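Local coordinates for 1-deoxy-D-xylulose 5-phosphate reductoisomerase (Zymomonas mobilis, PDB 1R0K), which catalyses the NADPH-dependent rearrangement and reduction of 1-deoxy-D-xylulose 5-phosphate to 2-C-methyl-D-erythritol 4-phosphate, on the non-mevalonate route to isopentenyl diphosphate, at residues A213-F226 / R304-K316. Sequence-based numbering, arbitrary orientation.
Sequences ATMMNKGLELIEAF and RFPALTLAMESIK
M215 lays its sulfur over one face of the F305 ring, SD 4.0 Å from the ring centroid and 21° off the normal, displaced toward CG: a Met-aromatic contact. At the rim of the same ring, close to its plane, sit two backbone oxygens, A213 O near CE2 and T214 O near CD2. With an alanine in place of F305, the M215 sulfur would probably lose its aromatic face and its side chain be left freer to turn. The other ring, F226, lies at the far end of the contact and takes I315 CG2 on one face, a CH-pi contact 3.7 Å from the centroid. That methyl is I315's branch anti to the backbone N; CG1, anti to the carbonyl carbon (chi1 -64°), instead presses on I223, with CG1 to CG1 a tight 3.4 Å.

Midway the backbones come together. G219 CA is 3.4 Å from A311 CB, and the absence of a CB on G219 lets the two backbones come this close. Next to this point M216, bent at chi2 and chi3, curls its CE back onto A307 CB, while the L222 and M312 side chains cross at about a right angle, CD2 meeting CE. No direct hydrogen bond joins the segments, but one water does, donating to T214 O and accepting from A307 N.

M215, with positive phi, interrupts the helical run between 206-214 and 216-229, standing as the N-cap of the second, and T214 OG1 takes M216 N in an ST turn. Helices 216-226 and 307-316 then run nearly parallel, their axes approaching to 8.1 Å and crossing at -21°, with helix 321-337 packed beside them. K218 NZ makes salt bridges to E221 OE1 (2.7 Å) and to E152, and a hydrogen bond to T174 O. Helix 216-226 carries N217, K218 and E221 of the DXR family's predicted substrate site, E221 also being a predicted manganese ligand, and 307-316 packs against this helix.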
loop_
_atom_site.group_PDB
_atom_site.type_symbol
_atom_site.label_atom_id
_atom_site.label_comp_id
_atom_site.label_asym_id
_atom_site.label_seq_id
_atom_site.Cartn_x
_atom_site.Cartn_y
_atom_site.Cartn_z
ATOM N N ALA B 213 24.224 -12.988 -1.400
ATOM C CA ALA B 213 24.632 -13.782 -2.551
ATOM C C ALA B 213 23.992 -15.167 -2.575
ATOM O O ALA B 213 23.628 -15.667 -3.635
ATOM C CB ALA B 213 26.155 -13.904 -2.577
ATOM N N THR B 214 23.846 -15.786 -1.408
ATOM C CA THR B 214 23.254 -17.119 -1.325
ATOM C C THR B 214 21.744 -17.035 -1.127
ATOM O O THR B 214 21.034 -18.034 -1.247
ATOM C CB THR B 214 23.823 -17.904 -0.139
ATOM O OG1 THR B 214 23.433 -17.255 1.076
ATOM C CG2 THR B 214 25.346 -17.969 -0.211
ATOM N N MET B 215 21.271 -15.828 -0.825
ATOM C CA MET B 215 19.868 -15.560 -0.564
ATOM C C MET B 215 19.449 -16.105 0.798
ATOM O O MET B 215 18.263 -16.274 1.076
ATOM C CB MET B 215 18.968 -16.119 -1.677
ATOM C CG MET B 215 19.000 -15.287 -2.955
ATOM S SD MET B 215 17.571 -15.573 -4.032
ATOM C CE MET B 215 16.347 -14.486 -3.286
ATOM N N MET B 216 20.433 -16.368 1.653
ATOM C CA MET B 216 20.156 -16.848 3.000
ATOM C C MET B 216 19.473 -15.696 3.739
ATOM O O MET B 216 18.613 -15.910 4.598
ATOM C CB MET B 216 21.458 -17.214 3.712
ATOM C CG MET B 216 21.276 -17.745 5.125
ATOM S SD MET B 216 20.307 -19.271 5.195
ATOM C CE MET B 216 21.469 -20.435 4.522
ATOM N N ASN B 217 19.858 -14.470 3.394
ATOM C CA ASN B 217 19.270 -13.294 4.026
ATOM C C ASN B 217 17.765 -13.321 3.810
ATOM O O ASN B 217 17.008 -12.993 4.719
ATOM C CB ASN B 217 19.884 -11.997 3.465
ATOM C CG ASN B 217 19.451 -11.697 2.030
ATOM O OD1 ASN B 217 19.437 -12.577 1.169
ATOM N ND2 ASN B 217 19.114 -10.440 1.771
ATOM N N LYS B 218 17.331 -13.733 2.618
ATOM C CA LYS B 218 15.902 -13.813 2.317
ATOM C C LYS B 218 15.233 -14.931 3.091
ATOM O O LYS B 218 14.081 -14.798 3.508
ATOM C CB LYS B 218 15.653 -14.038 0.822
ATOM C CG LYS B 218 15.655 -12.775 0.003
ATOM C CD LYS B 218 14.613 -11.786 0.506
ATOM C CE LYS B 218 15.069 -10.379 0.185
ATOM N NZ LYS B 218 14.139 -9.335 0.649
ATOM N N GLY B 219 15.948 -16.041 3.262
ATOM C CA GLY B 219 15.393 -17.160 4.002
ATOM C C GLY B 219 15.164 -16.758 5.448
ATOM O O GLY B 219 14.149 -17.107 6.047
ATOM N N LEU B 220 16.112 -16.011 6.008
ATOM C CA LEU B 220 16.001 -15.560 7.390
ATOM C C LEU B 220 14.868 -14.548 7.518
ATOM O O LEU B 220 14.150 -14.522 8.518
ATOM C CB LEU B 220 17.324 -14.946 7.850
ATOM C CG LEU B 220 18.515 -15.905 7.739
ATOM C CD1 LEU B 220 19.795 -15.186 8.117
ATOM C CD2 LEU B 220 18.290 -17.106 8.639
ATOM N N GLU B 221 14.711 -13.714 6.498
ATOM C CA GLU B 221 13.645 -12.725 6.491
ATOM C C GLU B 221 12.289 -13.420 6.493
ATOM O O GLU B 221 11.345 -12.959 7.126
ATOM C CB GLU B 221 13.775 -11.820 5.263
ATOM C CG GLU B 221 14.822 -10.740 5.435
ATOM C CD GLU B 221 15.089 -9.975 4.158
ATOM O OE1 GLU B 221 14.152 -9.820 3.354
ATOM O OE2 GLU B 221 16.235 -9.514 3.970
ATOM N N LEU B 222 12.197 -14.537 5.783
ATOM C CA LEU B 222 10.957 -15.294 5.721
ATOM C C LEU B 222 10.619 -15.831 7.104
ATOM O O LEU B 222 9.464 -15.804 7.536
ATOM C CB LEU B 222 11.104 -16.463 4.749
ATOM C CG LEU B 222 9.934 -17.437 4.691
ATOM C CD1 LEU B 222 8.670 -16.716 4.246
ATOM C CD2 LEU B 222 10.275 -18.566 3.728
ATOM N N ILE B 223 11.637 -16.329 7.794
ATOM C CA ILE B 223 11.439 -16.877 9.122
ATOM C C ILE B 223 10.946 -15.778 10.051
ATOM O O ILE B 223 9.974 -15.964 10.774
ATOM C CB ILE B 223 12.745 -17.492 9.661
ATOM C CG1 ILE B 223 13.096 -18.733 8.836
ATOM C CG2 ILE B 223 12.591 -17.857 11.134
ATOM C CD1 ILE B 223 14.424 -19.355 9.193
ATOM N N GLU B 224 11.606 -14.627 10.008
ATOM C CA GLU B 224 11.210 -13.499 10.844
ATOM C C GLU B 224 9.782 -13.068 10.545
ATOM O O GLU B 224 9.006 -12.791 11.462
ATOM C CB GLU B 224 12.127 -12.308 10.601
ATOM C CG GLU B 224 13.567 -12.513 10.993
ATOM C CD GLU B 224 14.409 -11.296 10.658
ATOM O OE1 GLU B 224 14.869 -11.192 9.496
ATOM O OE2 GLU B 224 14.586 -10.437 11.552
ATOM N N ALA B 225 9.448 -12.997 9.257
ATOM C CA ALA B 225 8.111 -12.588 8.833
ATOM C C ALA B 225 7.058 -13.548 9.361
ATOM O O ALA B 225 5.965 -13.141 9.765
ATOM C CB ALA B 225 8.042 -12.525 7.314
ATOM N N PHE B 226 7.389 -14.833 9.351
ATOM C CA PHE B 226 6.463 -15.851 9.823
ATOM C C PHE B 226 6.056 -15.605 11.277
ATOM O O PHE B 226 4.885 -15.742 11.629
ATOM C CB PHE B 226 7.103 -17.234 9.685
ATOM C CG PHE B 226 6.265 -18.352 10.245
ATOM C CD1 PHE B 226 5.088 -18.750 9.612
ATOM C CD2 PHE B 226 6.627 -18.986 11.430
ATOM C CE1 PHE B 226 4.289 -19.755 10.150
ATOM C CE2 PHE B 226 5.835 -19.989 11.978
ATOM C CZ PHE B 226 4.668 -20.365 11.335
ATOM N N ARG B 304 18.531 -22.967 -7.767
ATOM C CA ARG B 304 19.805 -22.264 -7.703
ATOM C C ARG B 304 20.111 -21.657 -6.332
ATOM O O ARG B 304 21.268 -21.395 -6.010
ATOM C CB ARG B 304 19.848 -21.196 -8.797
ATOM C CG ARG B 304 20.026 -21.797 -10.194
ATOM C CD ARG B 304 19.685 -20.817 -11.304
ATOM N NE ARG B 304 20.413 -19.565 -11.171
ATOM C CZ ARG B 304 19.836 -18.380 -11.012
ATOM N NH1 ARG B 304 18.514 -18.281 -10.964
ATOM N NH2 ARG B 304 20.585 -17.293 -10.900
ATOM N N PHE B 305 19.079 -21.448 -5.522
ATOM C CA PHE B 305 19.279 -20.885 -4.192
ATOM C C PHE B 305 18.599 -21.759 -3.137
ATOM O O PHE B 305 17.583 -21.384 -2.556
ATOM C CB PHE B 305 18.753 -19.442 -4.157
ATOM C CG PHE B 305 19.397 -18.552 -5.185
ATOM C CD1 PHE B 305 18.819 -18.382 -6.441
ATOM C CD2 PHE B 305 20.621 -17.945 -4.923
ATOM C CE1 PHE B 305 19.456 -17.620 -7.428
ATOM C CE2 PHE B 305 21.270 -17.178 -5.904
ATOM C CZ PHE B 305 20.684 -17.017 -7.160
ATOM N N PRO B 306 19.172 -22.948 -2.871
ATOM C CA PRO B 306 18.634 -23.898 -1.889
ATOM C C PRO B 306 18.442 -23.349 -0.478
ATOM O O PRO B 306 17.701 -23.923 0.322
ATOM C CB PRO B 306 19.630 -25.063 -1.946
ATOM C CG PRO B 306 20.912 -24.409 -2.385
ATOM C CD PRO B 306 20.440 -23.443 -3.442
ATOM N N ALA B 307 19.100 -22.237 -0.169
ATOM C CA ALA B 307 18.949 -21.637 1.152
ATOM C C ALA B 307 17.480 -21.283 1.380
ATOM O O ALA B 307 16.997 -21.304 2.513
ATOM C CB ALA B 307 19.818 -20.381 1.269
ATOM N N LEU B 308 16.773 -20.956 0.301
ATOM C CA LEU B 308 15.363 -20.600 0.412
ATOM C C LEU B 308 14.567 -21.815 0.868
ATOM O O LEU B 308 13.669 -21.701 1.703
ATOM C CB LEU B 308 14.821 -20.075 -0.927
ATOM C CG LEU B 308 15.413 -18.745 -1.413
ATOM C CD1 LEU B 308 14.742 -18.330 -2.723
ATOM C CD2 LEU B 308 15.214 -17.665 -0.345
ATOM N N THR B 309 14.905 -22.980 0.329
ATOM C CA THR B 309 14.216 -24.207 0.710
ATOM C C THR B 309 14.532 -24.585 2.153
ATOM O O THR B 309 13.649 -25.012 2.903
ATOM C CB THR B 309 14.614 -25.370 -0.204
ATOM O OG1 THR B 309 14.256 -25.051 -1.555
ATOM C CG2 THR B 309 13.901 -26.652 0.220
ATOM N N LEU B 310 15.795 -24.425 2.542
ATOM C CA LEU B 310 16.216 -24.741 3.900
ATOM C C LEU B 310 15.416 -23.910 4.899
ATOM O O LEU B 310 14.950 -24.426 5.918
ATOM C CB LEU B 310 17.717 -24.474 4.071
ATOM C CG LEU B 310 18.647 -25.394 3.271
ATOM C CD1 LEU B 310 20.098 -25.080 3.606
ATOM C CD2 LEU B 310 18.327 -26.856 3.597
ATOM N N ALA B 311 15.256 -22.625 4.605
ATOM C CA ALA B 311 14.501 -21.739 5.484
ATOM C C ALA B 311 13.067 -22.247 5.601
ATOM O O ALA B 311 12.520 -22.336 6.702
ATOM C CB ALA B 311 14.512 -20.314 4.933
ATOM N N MET B 312 12.469 -22.583 4.458
ATOM C CA MET B 312 11.100 -23.096 4.415
ATOM C C MET B 312 10.940 -24.353 5.266
ATOM O O MET B 312 10.014 -24.452 6.073
ATOM C CB MET B 312 10.693 -23.430 2.970
ATOM C CG MET B 312 10.319 -22.236 2.122
ATOM S SD MET B 312 8.697 -21.568 2.561
ATOM C CE MET B 312 8.511 -20.276 1.297
ATOM N N GLU B 313 11.835 -25.316 5.071
ATOM C CA GLU B 313 11.772 -26.571 5.817
ATOM C C GLU B 313 11.991 -26.336 7.309
ATOM O O GLU B 313 11.336 -26.953 8.148
ATOM C CB GLU B 313 12.808 -27.560 5.272
ATOM C CG GLU B 313 12.645 -27.833 3.784
ATOM C CD GLU B 313 13.638 -28.849 3.252
ATOM O OE1 GLU B 313 14.823 -28.791 3.646
ATOM O OE2 GLU B 313 13.236 -29.700 2.429
ATOM N N SER B 314 12.904 -25.432 7.639
ATOM C CA SER B 314 13.172 -25.130 9.037
ATOM C C SER B 314 11.912 -24.573 9.709
ATOM O O SER B 314 11.574 -24.970 10.826
ATOM C CB SER B 314 14.327 -24.131 9.153
ATOM O OG SER B 314 15.545 -24.710 8.706
ATOM N N ILE B 315 11.215 -23.661 9.032
ATOM C CA ILE B 315 9.994 -23.077 9.589
ATOM C C ILE B 315 8.926 -24.153 9.757
ATOM O O ILE B 315 8.290 -24.248 10.808
ATOM C CB ILE B 315 9.414 -21.968 8.678
ATOM C CG1 ILE B 315 10.392 -20.802 8.588
ATOM C CG2 ILE B 315 8.073 -21.489 9.226
ATOM C CD1 ILE B 315 9.938 -19.706 7.646
ATOM N N LYS B 316 8.730 -24.954 8.713
ATOM C CA LYS B 316 7.743 -26.026 8.743
ATOM C C LYS B 316 7.977 -26.923 9.944
ATOM O O LYS B 316 7.044 -27.254 10.673
ATOM C CB LYS B 316 7.819 -26.866 7.467
ATOM C CG LYS B 316 7.406 -26.126 6.215
ATOM C CD LYS B 316 7.446 -27.038 4.997
ATOM C CE LYS B 316 6.968 -26.312 3.750
ATOM N NZ LYS B 316 6.987 -27.188 2.546
HETATM O O HOH W 1 21.355 -20.954 -1.435
#